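Local coordinates for protein alpha-galacturonidase (Bacillus subtilis, PDB 3FEF) that hydrolyses alpha-galacturonides, probably alpha-1,4-di-galacturonate in nature, using NAD+ and a manganese ion as cofactors, at residues F256-T261 with G279-Q284; L354-Q359 with M387-H392; E185-E190 with R216-L221; E397-A402 with F412-N417. One frame throughout, in Å; residues are numbered along the deposited sequence.

How the contacts relate
Contacts 1, 2 and 4 are buried, lie within the family's C-terminal domain and touch the second subunit; contact 3 sits at the surface, 26 to 43 Å from the others, centre to centre, and lies beside the third subunit. Helix 383-405 serves twice: contact 2 sets a loop against it, and contact 4 turns it against helix 408-417. Those two also touch, through Arg-391 NE and Asn-417 O at 3.0 Å, a probable hydrogen bond. The chemistry differs with place. Contact 1 turns on a tyrosine-aspartate hydrogen bond, whereas contacts 2, 3 and 4 are apolar, carried largely by methyl groups, with no hydrogen bond between their segments.

Contact 1 (F256-T261 with G279-Q284); sequences FDLFET and GPYLKQ
Asp-257 and Tyr-281 meet through their polar ends, tying helix 253-262 to the loop between helices 270-273 and 295-314 in the C-terminal domain of this family 4 glycosidase. The hydrogen bond comes first. Tyr-281 OH donates to Asp-257 OD2, and the modelled 2.4 Å is very short, so the exact length is doubtful although the pairing is not. OD2 lies at the edge of the phenol ring, in its plane, while the carboxylate itself is turned 77° from that plane. CB of the aspartate points toward the loop, and CG anti to the backbone N (chi1 -171°) brings OD2 to the phenol oxygen.

Charge brings in another chain. Arg-425 of the second subunit forms a salt bridge with Asp-257 OD2 and hydrogen-bonds Tyr-281 OH, so both ends of the short bond are also held across the subunit interface. The arginine probably favours the ionised carboxylate.

The apolar share belongs to Leu-258, whose CB leaves the helix across the line to the loop, although its tip swings nearer. Elsewhere on the ring, Trp-288 makes an edge-to-face contact. Leu-258 CD2 arrives obliquely beside the phenol, 4.2 Å from Tyr-281 CZ and 3.4 Å from Tyr-281 OH.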
loop_
_atom_site.group_PDB
_atom_site.type_symbol
_atom_site.label_atom_id
_atom_site.label_comp_id
_atom_site.label_asym_id
_atom_site.label_seq_id
_atom_site.Cartn_x
_atom_site.Cartn_y
_atom_site.Cartn_z
ATOM N N PHE A 256 -25.692 20.126 -13.196
ATOM C CA PHE A 256 -26.392 20.588 -11.994
ATOM C C PHE A 256 -26.991 19.418 -11.240
ATOM O O PHE A 256 -26.967 19.386 -10.015
ATOM C CB PHE A 256 -27.482 21.624 -12.315
ATOM C CG PHE A 256 -26.942 22.914 -12.854
ATOM C CD1 PHE A 256 -25.776 23.461 -12.335
ATOM C CD2 PHE A 256 -27.594 23.586 -13.873
ATOM C CE1 PHE A 256 -25.262 24.653 -12.834
ATOM C CE2 PHE A 256 -27.080 24.790 -14.376
ATOM C CZ PHE A 256 -25.919 25.320 -13.859
ATOM N N ASP A 257 -27.527 18.459 -11.980
ATOM C CA ASP A 257 -28.166 17.306 -11.373
ATOM C C ASP A 257 -27.136 16.447 -10.620
ATOM O O ASP A 257 -27.394 16.014 -9.513
ATOM C CB ASP A 257 -28.890 16.485 -12.448
ATOM C CG ASP A 257 -29.766 15.384 -11.862
ATOM O OD1 ASP A 257 -30.783 15.728 -11.233
ATOM O OD2 ASP A 257 -29.443 14.174 -12.039
ATOM N N LEU A 258 -25.970 16.213 -11.221
ATOM C CA LEU A 258 -24.906 15.452 -10.559
ATOM C C LEU A 258 -24.378 16.198 -9.354
ATOM O O LEU A 258 -24.106 15.586 -8.319
ATOM C CB LEU A 258 -23.755 15.161 -11.512
ATOM C CG LEU A 258 -24.191 14.382 -12.752
ATOM C CD1 LEU A 258 -23.003 13.923 -13.553
ATOM C CD2 LEU A 258 -25.053 13.209 -12.366
ATOM N N PHE A 259 -24.239 17.521 -9.465
ATOM C CA PHE A 259 -23.810 18.298 -8.288
ATOM C C PHE A 259 -24.722 18.097 -7.064
ATOM O O PHE A 259 -24.235 17.897 -5.971
ATOM C CB PHE A 259 -23.685 19.800 -8.554
ATOM C CG PHE A 259 -23.308 20.583 -7.316
ATOM C CD1 PHE A 259 -21.975 20.654 -6.902
ATOM C CD2 PHE A 259 -24.282 21.205 -6.540
ATOM C CE1 PHE A 259 -21.611 21.358 -5.740
ATOM C CE2 PHE A 259 -23.928 21.912 -5.360
ATOM C CZ PHE A 259 -22.601 21.984 -4.967
ATOM N N GLU A 260 -26.033 18.210 -7.255
ATOM C CA GLU A 260 -27.007 18.054 -6.159
ATOM C C GLU A 260 -26.882 16.690 -5.527
ATOM O O GLU A 260 -27.061 16.527 -4.333
ATOM C CB GLU A 260 -28.442 18.162 -6.681
ATOM C CG GLU A 260 -28.711 19.424 -7.426
ATOM C CD GLU A 260 -28.567 20.607 -6.529
ATOM O OE1 GLU A 260 -28.796 20.421 -5.316
ATOM O OE2 GLU A 260 -28.216 21.705 -7.022
ATOM N N THR A 261 -26.623 15.690 -6.348
ATOM C CA THR A 261 -26.464 14.359 -5.813
ATOM C C THR A 261 -25.127 14.227 -5.069
ATOM O O THR A 261 -25.078 13.679 -3.987
ATOM C CB THR A 261 -26.561 13.313 -6.933
ATOM O OG1 THR A 261 -27.884 13.348 -7.492
ATOM C CG2 THR A 261 -26.259 11.890 -6.401
ATOM N N GLY A 279 -29.214 7.183 -15.286
ATOM C CA GLY A 279 -30.001 8.404 -15.262
ATOM C C GLY A 279 -31.006 8.399 -16.396
ATOM O O GLY A 279 -30.954 7.537 -17.260
ATOM N N PRO A 280 -31.933 9.363 -16.388
ATOM C CA PRO A 280 -32.856 9.539 -17.508
ATOM C C PRO A 280 -32.167 10.184 -18.700
ATOM O O PRO A 280 -32.762 10.283 -19.775
ATOM C CB PRO A 280 -33.908 10.506 -16.953
ATOM C CG PRO A 280 -33.230 11.209 -15.799
ATOM C CD PRO A 280 -32.285 10.201 -15.226
ATOM N N TYR A 281 -30.914 10.595 -18.516
ATOM C CA TYR A 281 -30.241 11.496 -19.463
ATOM C C TYR A 281 -30.235 11.063 -20.923
ATOM O O TYR A 281 -30.648 11.820 -21.803
ATOM C CB TYR A 281 -28.793 11.728 -19.032
ATOM C CG TYR A 281 -28.637 12.005 -17.555
ATOM C CD1 TYR A 281 -29.383 13.011 -16.931
ATOM C CD2 TYR A 281 -27.759 11.263 -16.780
ATOM C CE1 TYR A 281 -29.234 13.275 -15.584
ATOM C CE2 TYR A 281 -27.612 11.519 -15.422
ATOM C CZ TYR A 281 -28.345 12.526 -14.834
ATOM O OH TYR A 281 -28.204 12.775 -13.487
ATOM N N LEU A 282 -29.736 9.862 -21.178
ATOM C CA LEU A 282 -29.466 9.406 -22.541
ATOM C C LEU A 282 -30.743 9.100 -23.311
ATOM O O LEU A 282 -30.745 9.096 -24.536
ATOM C CB LEU A 282 -28.565 8.171 -22.521
ATOM C CG LEU A 282 -27.102 8.428 -22.157
ATOM C CD1 LEU A 282 -26.321 7.108 -22.111
ATOM C CD2 LEU A 282 -26.483 9.397 -23.163
ATOM N N LYS A 283 -31.829 8.857 -22.587
ATOM C CA LYS A 283 -33.100 8.541 -23.224
ATOM C C LYS A 283 -33.981 9.763 -23.424
ATOM O O LYS A 283 -34.932 9.707 -24.173
ATOM C CB LYS A 283 -33.838 7.455 -22.435
ATOM C CG LYS A 283 -33.055 6.142 -22.432
ATOM C CD LYS A 283 -33.654 5.081 -21.531
ATOM C CE LYS A 283 -33.202 3.692 -21.991
ATOM N NZ LYS A 283 -33.991 2.595 -21.334
ATOM N N GLN A 284 -33.663 10.863 -22.751
ATOM C CA GLN A 284 -34.428 12.097 -22.910
ATOM C C GLN A 284 -33.475 13.265 -23.030
ATOM O O GLN A 284 -33.529 14.190 -22.232
ATOM C CB GLN A 284 -35.376 12.318 -21.719
ATOM C CG GLN A 284 -36.374 11.184 -21.482
ATOM C CD GLN A 284 -37.094 11.284 -20.131
ATOM O OE1 GLN A 284 -37.428 12.374 -19.664
ATOM N NE2 GLN A 284 -37.339 10.136 -19.504
#

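Contact 2 (L354-Q359 with M387-H392); sequences LNLPIQ and MLAARH
The side chain of Leu-356 reaches Ala-389 and Ala-390 through an unusual first torsion: chi1 is -108°, away from any staggered position, and chi2 of 37° then turns the isopropyl end so that CD1 faces the helix. CB does not leave the backbone straight at the helix; these rotations bring the tip closer to it than the start of the chain would suggest. CD1 does most of the touching, 4.3 Å from Ala-389 CB and equally far from Ala-390 N, so it rests against the helix backbone as well as on a methyl. CD2 follows on the same residue, 4.6 Å from Ala-389 CB. Ala-390 lies beside the leucine, its CB 4.6 Å from Leu-356 CD1. Such small helix residues let the loop come near, and the CA atoms of Leu-356 and Ala-390 are 6.1 Å apart.

The loop joins strands 341-348 and 361-369 of an antiparallel sheet, and the contact seats it on helix 383-405. Glu-386 and Ile-393 of that helix also touch Leu-356, and a polar link, Asn-355 ND2 to Glu-386 OE1, lies just beyond. The side chain of Ala-389 lies about 11 Å from that of the metal ligand His-206.

No hydrogen bond joins the two segments, and van der Waals contact alone fixes little direction here, so the fit depends on shape.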
loop_
_atom_site.group_PDB
_atom_site.type_symbol
_atom_site.label_atom_id
_atom_site.label_comp_id
_atom_site.label_asym_id
_atom_site.label_seq_id
_atom_site.Cartn_x
_atom_site.Cartn_y
_atom_site.Cartn_z
ATOM N N LEU A 354 -6.984 9.538 -4.372
ATOM C CA LEU A 354 -7.119 8.562 -3.273
ATOM C C LEU A 354 -8.111 7.443 -3.556
ATOM O O LEU A 354 -9.144 7.681 -4.169
ATOM C CB LEU A 354 -7.548 9.280 -1.967
ATOM C CG LEU A 354 -6.510 10.173 -1.290
ATOM C CD1 LEU A 354 -6.995 10.770 0.087
ATOM C CD2 LEU A 354 -5.221 9.382 -1.120
ATOM N N ASN A 355 -7.811 6.241 -3.053
ATOM C CA ASN A 355 -8.737 5.103 -3.101
ATOM C C ASN A 355 -9.044 4.593 -4.507
ATOM O O ASN A 355 -10.084 4.000 -4.726
ATOM C CB ASN A 355 -10.075 5.427 -2.396
ATOM C CG ASN A 355 -9.892 6.089 -1.051
ATOM O OD1 ASN A 355 -9.019 5.716 -0.259
ATOM N ND2 ASN A 355 -10.723 7.082 -0.778
ATOM N N LEU A 356 -8.166 4.848 -5.464
ATOM C CA LEU A 356 -8.362 4.353 -6.833
ATOM C C LEU A 356 -7.141 3.526 -7.152
ATOM O O LEU A 356 -6.060 3.852 -6.686
ATOM C CB LEU A 356 -8.493 5.519 -7.824
ATOM C CG LEU A 356 -9.838 5.881 -8.481
ATOM C CD1 LEU A 356 -11.035 5.715 -7.570
ATOM C CD2 LEU A 356 -9.812 7.285 -9.072
ATOM N N PRO A 357 -7.291 2.453 -7.943
ATOM C CA PRO A 357 -6.135 1.557 -8.086
ATOM C C PRO A 357 -4.882 2.291 -8.567
ATOM O O PRO A 357 -4.962 3.243 -9.354
ATOM C CB PRO A 357 -6.575 0.551 -9.160
ATOM C CG PRO A 357 -8.065 0.661 -9.243
ATOM C CD PRO A 357 -8.459 2.033 -8.741
ATOM N N ILE A 358 -3.722 1.850 -8.114
ATOM C CA ILE A 358 -2.512 2.459 -8.584
ATOM C C ILE A 358 -2.131 1.995 -10.014
ATOM O O ILE A 358 -2.479 0.886 -10.433
ATOM C CB ILE A 358 -1.387 2.299 -7.548
ATOM C CG1 ILE A 358 -0.270 1.420 -8.062
ATOM C CG2 ILE A 358 -1.945 1.808 -6.235
ATOM C CD1 ILE A 358 1.057 2.072 -7.796
ATOM N N GLN A 359 -1.455 2.874 -10.762
ATOM C CA GLN A 359 -1.143 2.646 -12.183
ATOM C C GLN A 359 -2.282 3.021 -13.124
ATOM O O GLN A 359 -2.058 3.301 -14.296
ATOM C CB GLN A 359 -0.837 1.183 -12.421
ATOM C CG GLN A 359 0.170 0.631 -11.475
ATOM C CD GLN A 359 1.511 0.771 -12.052
ATOM O OE1 GLN A 359 2.012 1.890 -12.221
ATOM N NE2 GLN A 359 2.111 -0.359 -12.416
HETATM N N MSE A 387 -17.049 5.186 -6.137
HETATM C CA MSE A 387 -17.573 3.858 -6.446
HETATM C C MSE A 387 -17.766 3.665 -7.952
HETATM O O MSE A 387 -17.391 2.642 -8.527
HETATM C CB MSE A 387 -18.893 3.617 -5.707
HETATM C CG MSE A 387 -18.750 3.505 -4.193
HETATM SE SE MSE A 387 -20.442 3.912 -3.272
HETATM C CE MSE A 387 -21.562 2.631 -4.218
ATOM N N LEU A 388 -18.347 4.656 -8.613
ATOM C CA LEU A 388 -18.495 4.539 -10.052
ATOM C C LEU A 388 -17.130 4.502 -10.762
ATOM O O LEU A 388 -16.923 3.722 -11.708
ATOM C CB LEU A 388 -19.395 5.662 -10.586
ATOM C CG LEU A 388 -20.891 5.417 -10.339
ATOM C CD1 LEU A 388 -21.692 6.728 -10.341
ATOM C CD2 LEU A 388 -21.454 4.401 -11.351
ATOM N N ALA A 389 -16.205 5.344 -10.315
ATOM C CA ALA A 389 -14.909 5.483 -10.994
ATOM C C ALA A 389 -14.086 4.200 -10.852
ATOM O O ALA A 389 -13.435 3.803 -11.804
ATOM C CB ALA A 389 -14.133 6.665 -10.460
ATOM N N ALA A 390 -14.127 3.561 -9.670
ATOM C CA ALA A 390 -13.442 2.288 -9.470
ATOM C C ALA A 390 -14.019 1.235 -10.404
ATOM O O ALA A 390 -13.309 0.421 -10.982
ATOM C CB ALA A 390 -13.526 1.815 -7.988
ATOM N N ARG A 391 -15.325 1.273 -10.570
ATOM C CA ARG A 391 -15.986 0.359 -11.478
ATOM C C ARG A 391 -15.527 0.509 -12.945
ATOM O O ARG A 391 -15.192 -0.476 -13.594
ATOM C CB ARG A 391 -17.477 0.561 -11.340
ATOM C CG ARG A 391 -18.282 -0.339 -12.228
ATOM C CD ARG A 391 -19.682 -0.427 -11.696
ATOM N NE ARG A 391 -20.541 -1.009 -12.711
ATOM C CZ ARG A 391 -21.860 -0.879 -12.717
ATOM N NH1 ARG A 391 -22.480 -0.175 -11.774
ATOM N NH2 ARG A 391 -22.548 -1.443 -13.687
ATOM N N HIS A 392 -15.518 1.741 -13.465
ATOM C CA HIS A 392 -15.029 2.006 -14.826
ATOM C C HIS A 392 -13.547 1.690 -14.975
ATOM O O HIS A 392 -13.095 1.167 -15.989
ATOM C CB HIS A 392 -15.272 3.476 -15.217
ATOM C CG HIS A 392 -16.718 3.816 -15.400
ATOM N ND1 HIS A 392 -17.444 3.404 -16.496
ATOM C CD2 HIS A 392 -17.578 4.527 -14.621
ATOM C CE1 HIS A 392 -18.688 3.835 -16.384
ATOM N NE2 HIS A 392 -18.795 4.526 -15.261
#

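Contact 3 (E185-E190 with R216-L221); sequences ERLGIE and RHIDLL
Ile-218 meets both Leu-187 and Ile-189, so that the end of helix 171-187, which follows the last strand of the parallel Rossmann-type sheet, packs on a short strand of the antiparallel sheet, 218-219. The tight part is a cluster of three methyls. Ile-218 CD1 is 4.2 Å from Leu-187 CD1 and 4.3 Å from Ile-189 CD1, and Leu-187 CD1 and Ile-189 CD1 are 4.5 Å apart. Gly-188, with a phi of 82°, ends the helical run and turns the chain between the two residues that touch Ile-218. Ile-223 of helix 220-231 adds its side chain to both Leu-187 and Ile-218.

The outer side is looser: Leu-187 is exposed and Ile-189 partly so. Arg-370 NE of the third subunit hydrogen-bonds His-217 O, bringing a neighbouring copy close to this surface. Separately, against helix 220-231, Arg-186 NH1 makes a salt bridge with Glu-185 OE2, 3.2 Å long, and Tyr-231 OH bonds the same carboxylate oxygen.

After Asp-219 the strand gives way to helix 220-231, with Asp-219 as N-cap: its OD1 accepts from Leu-221 N at 2.9 Å, the N-H coming from above the carboxylate plane.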
loop_
_atom_site.group_PDB
_atom_site.type_symbol
_atom_site.label_atom_id
_atom_site.label_comp_id
_atom_site.label_asym_id
_atom_site.label_seq_id
_atom_site.Cartn_x
_atom_site.Cartn_y
_atom_site.Cartn_z
ATOM N N GLU A 185 -21.873 36.572 -13.542
ATOM C CA GLU A 185 -23.308 36.674 -13.343
ATOM C C GLU A 185 -23.753 36.722 -11.886
ATOM O O GLU A 185 -24.758 37.342 -11.582
ATOM C CB GLU A 185 -24.056 35.564 -14.057
ATOM C CG GLU A 185 -25.523 35.898 -14.182
ATOM C CD GLU A 185 -26.399 34.702 -13.982
ATOM O OE1 GLU A 185 -26.428 33.841 -14.889
ATOM O OE2 GLU A 185 -27.065 34.629 -12.920
ATOM N N ARG A 186 -23.026 36.068 -10.987
ATOM C CA ARG A 186 -23.454 36.006 -9.603
ATOM C C ARG A 186 -22.845 37.155 -8.813
ATOM O O ARG A 186 -23.413 37.602 -7.823
ATOM C CB ARG A 186 -23.056 34.672 -8.945
ATOM C CG ARG A 186 -23.431 33.388 -9.704
ATOM C CD ARG A 186 -24.941 33.238 -9.916
ATOM N NE ARG A 186 -25.703 33.569 -8.712
ATOM C CZ ARG A 186 -26.990 33.897 -8.716
ATOM N NH1 ARG A 186 -27.665 33.939 -9.859
ATOM N NH2 ARG A 186 -27.605 34.186 -7.576
ATOM N N LEU A 187 -21.686 37.627 -9.242
ATOM C CA LEU A 187 -20.934 38.583 -8.442
ATOM C C LEU A 187 -20.766 39.907 -9.154
ATOM O O LEU A 187 -20.453 40.917 -8.530
ATOM C CB LEU A 187 -19.558 38.018 -8.072
ATOM C CG LEU A 187 -19.568 36.613 -7.459
ATOM C CD1 LEU A 187 -18.158 36.155 -7.052
ATOM C CD2 LEU A 187 -20.536 36.544 -6.275
ATOM N N GLY A 188 -20.969 39.909 -10.461
ATOM C CA GLY A 188 -20.861 41.142 -11.233
ATOM C C GLY A 188 -19.444 41.526 -11.624
ATOM O O GLY A 188 -19.232 42.546 -12.279
ATOM N N ILE A 189 -18.462 40.718 -11.245
ATOM C CA ILE A 189 -17.075 41.043 -11.587
ATOM C C ILE A 189 -16.510 40.228 -12.748
ATOM O O ILE A 189 -16.849 39.061 -12.933
ATOM C CB ILE A 189 -16.153 40.935 -10.370
ATOM C CG1 ILE A 189 -15.947 39.477 -9.964
ATOM C CG2 ILE A 189 -16.730 41.733 -9.206
ATOM C CD1 ILE A 189 -15.311 39.327 -8.591
ATOM N N GLU A 190 -15.650 40.868 -13.533
ATOM C CA GLU A 190 -14.990 40.224 -14.664
ATOM C C GLU A 190 -14.009 39.143 -14.230
ATOM O O GLU A 190 -13.426 39.204 -13.158
ATOM C CB GLU A 190 -14.227 41.267 -15.473
ATOM C CG GLU A 190 -15.113 42.346 -16.021
ATOM C CD GLU A 190 -16.122 41.797 -16.993
ATOM O OE1 GLU A 190 -15.706 41.318 -18.071
ATOM O OE2 GLU A 190 -17.329 41.843 -16.685
ATOM N N ARG A 216 -9.335 34.025 -7.182
ATOM C CA ARG A 216 -8.654 34.830 -6.169
ATOM C C ARG A 216 -9.035 34.330 -4.788
ATOM O O ARG A 216 -8.891 33.152 -4.485
ATOM C CB ARG A 216 -9.079 36.298 -6.272
ATOM C CG ARG A 216 -9.124 36.781 -7.697
ATOM C CD ARG A 216 -7.859 37.458 -8.079
ATOM N NE ARG A 216 -8.094 38.894 -8.201
ATOM C CZ ARG A 216 -7.972 39.580 -9.335
ATOM N NH1 ARG A 216 -7.583 38.966 -10.451
ATOM N NH2 ARG A 216 -8.221 40.887 -9.348
ATOM N N HIS A 217 -9.547 35.233 -3.961
ATOM C CA HIS A 217 -9.858 34.906 -2.577
ATOM C C HIS A 217 -11.243 34.253 -2.382
ATOM O O HIS A 217 -11.596 33.870 -1.283
ATOM C CB HIS A 217 -9.745 36.165 -1.726
ATOM C CG HIS A 217 -10.672 37.258 -2.153
ATOM N ND1 HIS A 217 -10.429 38.054 -3.256
ATOM C CD2 HIS A 217 -11.842 37.692 -1.625
ATOM C CE1 HIS A 217 -11.415 38.925 -3.392
ATOM N NE2 HIS A 217 -12.286 38.725 -2.416
ATOM N N ILE A 218 -12.012 34.108 -3.452
ATOM C CA ILE A 218 -13.392 33.668 -3.326
ATOM C C ILE A 218 -13.563 32.160 -3.545
ATOM O O ILE A 218 -13.059 31.601 -4.512
ATOM C CB ILE A 218 -14.294 34.439 -4.320
ATOM C CG1 ILE A 218 -14.311 35.931 -3.982
ATOM C CG2 ILE A 218 -15.698 33.874 -4.318
ATOM C CD1 ILE A 218 -14.390 36.842 -5.217
ATOM N N ASP A 219 -14.278 31.509 -2.635
ATOM C CA ASP A 219 -14.608 30.099 -2.783
ATOM C C ASP A 219 -15.761 29.935 -3.773
ATOM O O ASP A 219 -16.827 30.501 -3.575
ATOM C CB ASP A 219 -15.020 29.532 -1.434
ATOM C CG ASP A 219 -15.184 28.031 -1.464
ATOM O OD1 ASP A 219 -15.309 27.452 -2.570
ATOM O OD2 ASP A 219 -15.221 27.431 -0.372
ATOM N N LEU A 220 -15.552 29.162 -4.834
ATOM C CA LEU A 220 -16.576 29.049 -5.864
ATOM C C LEU A 220 -17.605 27.975 -5.563
ATOM O O LEU A 220 -18.662 27.953 -6.192
ATOM C CB LEU A 220 -15.969 28.832 -7.263
ATOM C CG LEU A 220 -15.000 29.932 -7.718
ATOM C CD1 LEU A 220 -14.521 29.705 -9.150
ATOM C CD2 LEU A 220 -15.636 31.285 -7.592
ATOM N N LEU A 221 -17.322 27.081 -4.616
ATOM C CA LEU A 221 -18.245 25.954 -4.428
ATOM C C LEU A 221 -19.615 26.336 -3.884
ATOM O O LEU A 221 -20.622 25.830 -4.376
ATOM C CB LEU A 221 -17.636 24.773 -3.639
ATOM C CG LEU A 221 -17.373 23.696 -4.700
ATOM C CD1 LEU A 221 -15.949 23.801 -5.272
ATOM C CD2 LEU A 221 -17.683 22.293 -4.204
#

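Contact 4 (E397-A402 with F412-N417); sequences EAVADA and FQAFLN
Val-399 and Ala-398, adjacent residues of helix 383-405, share one partner on helix 408-417, the methyl of Ala-414. Following Val-399 outward, CB leaves the helix to one side of the direct line to its neighbour and still lies 5.3 Å from Ala-414 CB. The branches then part. CG1 stands anti to the backbone N (chi1 171°) and stays 6.5 Å from Ala-414 CB, taking no part in this pairing. CG2, anti to the carbonyl carbon, is the branch that arrives, 4.1 Å from Ala-414 CB.

Ala-398 needs no such reach. Its CB points at the other helix and meets Ala-414 CB methyl to methyl, again at 4.1 Å. With side chains this small on both helices, the backbones come close: the CA atoms of Ala-398 and Ala-414 are 6.3 Å apart. All three residues are buried, and no hydrogen bond crosses between the segments.

The two helices run roughly antiparallel as a helical hairpin with a short connection, and Leu-410 and Ala-411 continue the packing toward the turn. Helix 112-136 lends Ile-116 and Leu-120 to Val-399. On its far side, helix 408-417 sets Phe-412 and Phe-415 against Phe-432 of helix 425-435, while Met-387 of the second subunit packs on Ala-398, placing the hairpin at the subunit interface.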
loop_
_atom_site.group_PDB
_atom_site.type_symbol
_atom_site.label_atom_id
_atom_site.label_comp_id
_atom_site.label_asym_id
_atom_site.label_seq_id
_atom_site.Cartn_x
_atom_site.Cartn_y
_atom_site.Cartn_z
ATOM N N GLU A 397 -9.012 -1.331 -17.135
ATOM C CA GLU A 397 -7.889 -2.256 -16.930
ATOM C C GLU A 397 -8.106 -3.586 -17.660
ATOM O O GLU A 397 -7.198 -4.116 -18.271
ATOM C CB GLU A 397 -7.644 -2.542 -15.425
ATOM C CG GLU A 397 -7.099 -1.380 -14.588
ATOM C CD GLU A 397 -5.722 -0.892 -15.056
ATOM O OE1 GLU A 397 -4.742 -1.680 -14.979
ATOM O OE2 GLU A 397 -5.614 0.291 -15.487
ATOM N N ALA A 398 -9.305 -4.139 -17.563
ATOM C CA ALA A 398 -9.626 -5.411 -18.220
ATOM C C ALA A 398 -9.542 -5.287 -19.736
ATOM O O ALA A 398 -9.037 -6.190 -20.424
ATOM C CB ALA A 398 -10.996 -5.880 -17.811
ATOM N N VAL A 399 -10.026 -4.165 -20.265
ATOM C CA VAL A 399 -9.951 -3.927 -21.707
ATOM C C VAL A 399 -8.502 -3.895 -22.182
ATOM O O VAL A 399 -8.159 -4.517 -23.187
ATOM C CB VAL A 399 -10.718 -2.652 -22.147
ATOM C CG1 VAL A 399 -10.422 -2.312 -23.614
ATOM C CG2 VAL A 399 -12.249 -2.849 -21.958
ATOM N N ALA A 400 -7.646 -3.195 -21.445
ATOM C CA ALA A 400 -6.246 -3.101 -21.819
ATOM C C ALA A 400 -5.604 -4.476 -21.806
ATOM O O ALA A 400 -4.919 -4.851 -22.756
ATOM C CB ALA A 400 -5.497 -2.139 -20.899
ATOM N N ASP A 401 -5.826 -5.238 -20.740
ATOM C CA ASP A 401 -5.325 -6.613 -20.711
ATOM C C ASP A 401 -5.925 -7.465 -21.834
ATOM O O ASP A 401 -5.190 -8.113 -22.581
ATOM C CB ASP A 401 -5.589 -7.276 -19.368
ATOM C CG ASP A 401 -4.827 -6.630 -18.258
ATOM O OD1 ASP A 401 -3.665 -6.217 -18.508
ATOM O OD2 ASP A 401 -5.388 -6.522 -17.140
ATOM N N ALA A 402 -7.254 -7.467 -21.936
ATOM C CA ALA A 402 -7.931 -8.263 -22.947
ATOM C C ALA A 402 -7.339 -7.994 -24.326
ATOM O O ALA A 402 -7.069 -8.928 -25.097
ATOM C CB ALA A 402 -9.431 -8.008 -22.946
ATOM N N PHE A 412 -15.519 -9.319 -22.503
ATOM C CA PHE A 412 -16.959 -9.467 -22.294
ATOM C C PHE A 412 -17.353 -9.211 -20.832
ATOM O O PHE A 412 -18.412 -8.650 -20.555
ATOM C CB PHE A 412 -17.445 -10.852 -22.756
ATOM C CG PHE A 412 -18.942 -11.008 -22.704
ATOM C CD1 PHE A 412 -19.769 -10.040 -23.266
ATOM C CD2 PHE A 412 -19.515 -12.087 -22.066
ATOM C CE1 PHE A 412 -21.131 -10.161 -23.213
ATOM C CE2 PHE A 412 -20.884 -12.221 -22.004
ATOM C CZ PHE A 412 -21.698 -11.258 -22.583
ATOM N N GLN A 413 -16.498 -9.629 -19.900
ATOM C CA GLN A 413 -16.689 -9.301 -18.484
ATOM C C GLN A 413 -16.752 -7.794 -18.269
ATOM O O GLN A 413 -17.633 -7.303 -17.573
ATOM C CB GLN A 413 -15.576 -9.903 -17.630
ATOM C CG GLN A 413 -15.501 -11.417 -17.754
ATOM C CD GLN A 413 -16.796 -12.060 -17.316
ATOM O OE1 GLN A 413 -17.322 -12.957 -17.982
ATOM N NE2 GLN A 413 -17.336 -11.585 -16.203
ATOM N N ALA A 414 -15.826 -7.057 -18.870
ATOM C CA ALA A 414 -15.874 -5.602 -18.767
ATOM C C ALA A 414 -17.180 -5.100 -19.398
ATOM O O ALA A 414 -17.934 -4.340 -18.781
ATOM C CB ALA A 414 -14.650 -4.975 -19.443
ATOM N N PHE A 415 -17.445 -5.543 -20.625
ATOM C CA PHE A 415 -18.695 -5.227 -21.305
ATOM C C PHE A 415 -19.899 -5.402 -20.390
ATOM O O PHE A 415 -20.750 -4.500 -20.301
ATOM C CB PHE A 415 -18.839 -6.092 -22.564
ATOM C CG PHE A 415 -19.903 -5.613 -23.540
ATOM C CD1 PHE A 415 -21.185 -6.147 -23.512
ATOM C CD2 PHE A 415 -19.598 -4.662 -24.516
ATOM C CE1 PHE A 415 -22.163 -5.738 -24.434
ATOM C CE2 PHE A 415 -20.561 -4.231 -25.431
ATOM C CZ PHE A 415 -21.850 -4.776 -25.398
ATOM N N LEU A 416 -19.976 -6.557 -19.717
ATOM C CA LEU A 416 -21.067 -6.831 -18.776
ATOM C C LEU A 416 -21.079 -5.924 -17.541
ATOM O O LEU A 416 -22.125 -5.673 -16.943
ATOM C CB LEU A 416 -21.001 -8.295 -18.294
ATOM C CG LEU A 416 -21.350 -9.429 -19.262
ATOM C CD1 LEU A 416 -21.278 -10.788 -18.542
ATOM C CD2 LEU A 416 -22.734 -9.186 -19.845
ATOM N N ASN A 417 -19.905 -5.484 -17.117
ATOM C CA ASN A 417 -19.792 -4.653 -15.930
ATOM C C ASN A 417 -20.045 -3.158 -16.220
ATOM O O ASN A 417 -19.978 -2.315 -15.313
ATOM C CB ASN A 417 -18.397 -4.855 -15.333
ATOM C CG ASN A 417 -18.311 -4.440 -13.878
ATOM O OD1 ASN A 417 -19.245 -4.646 -13.107
ATOM N ND2 ASN A 417 -17.175 -3.885 -13.489
#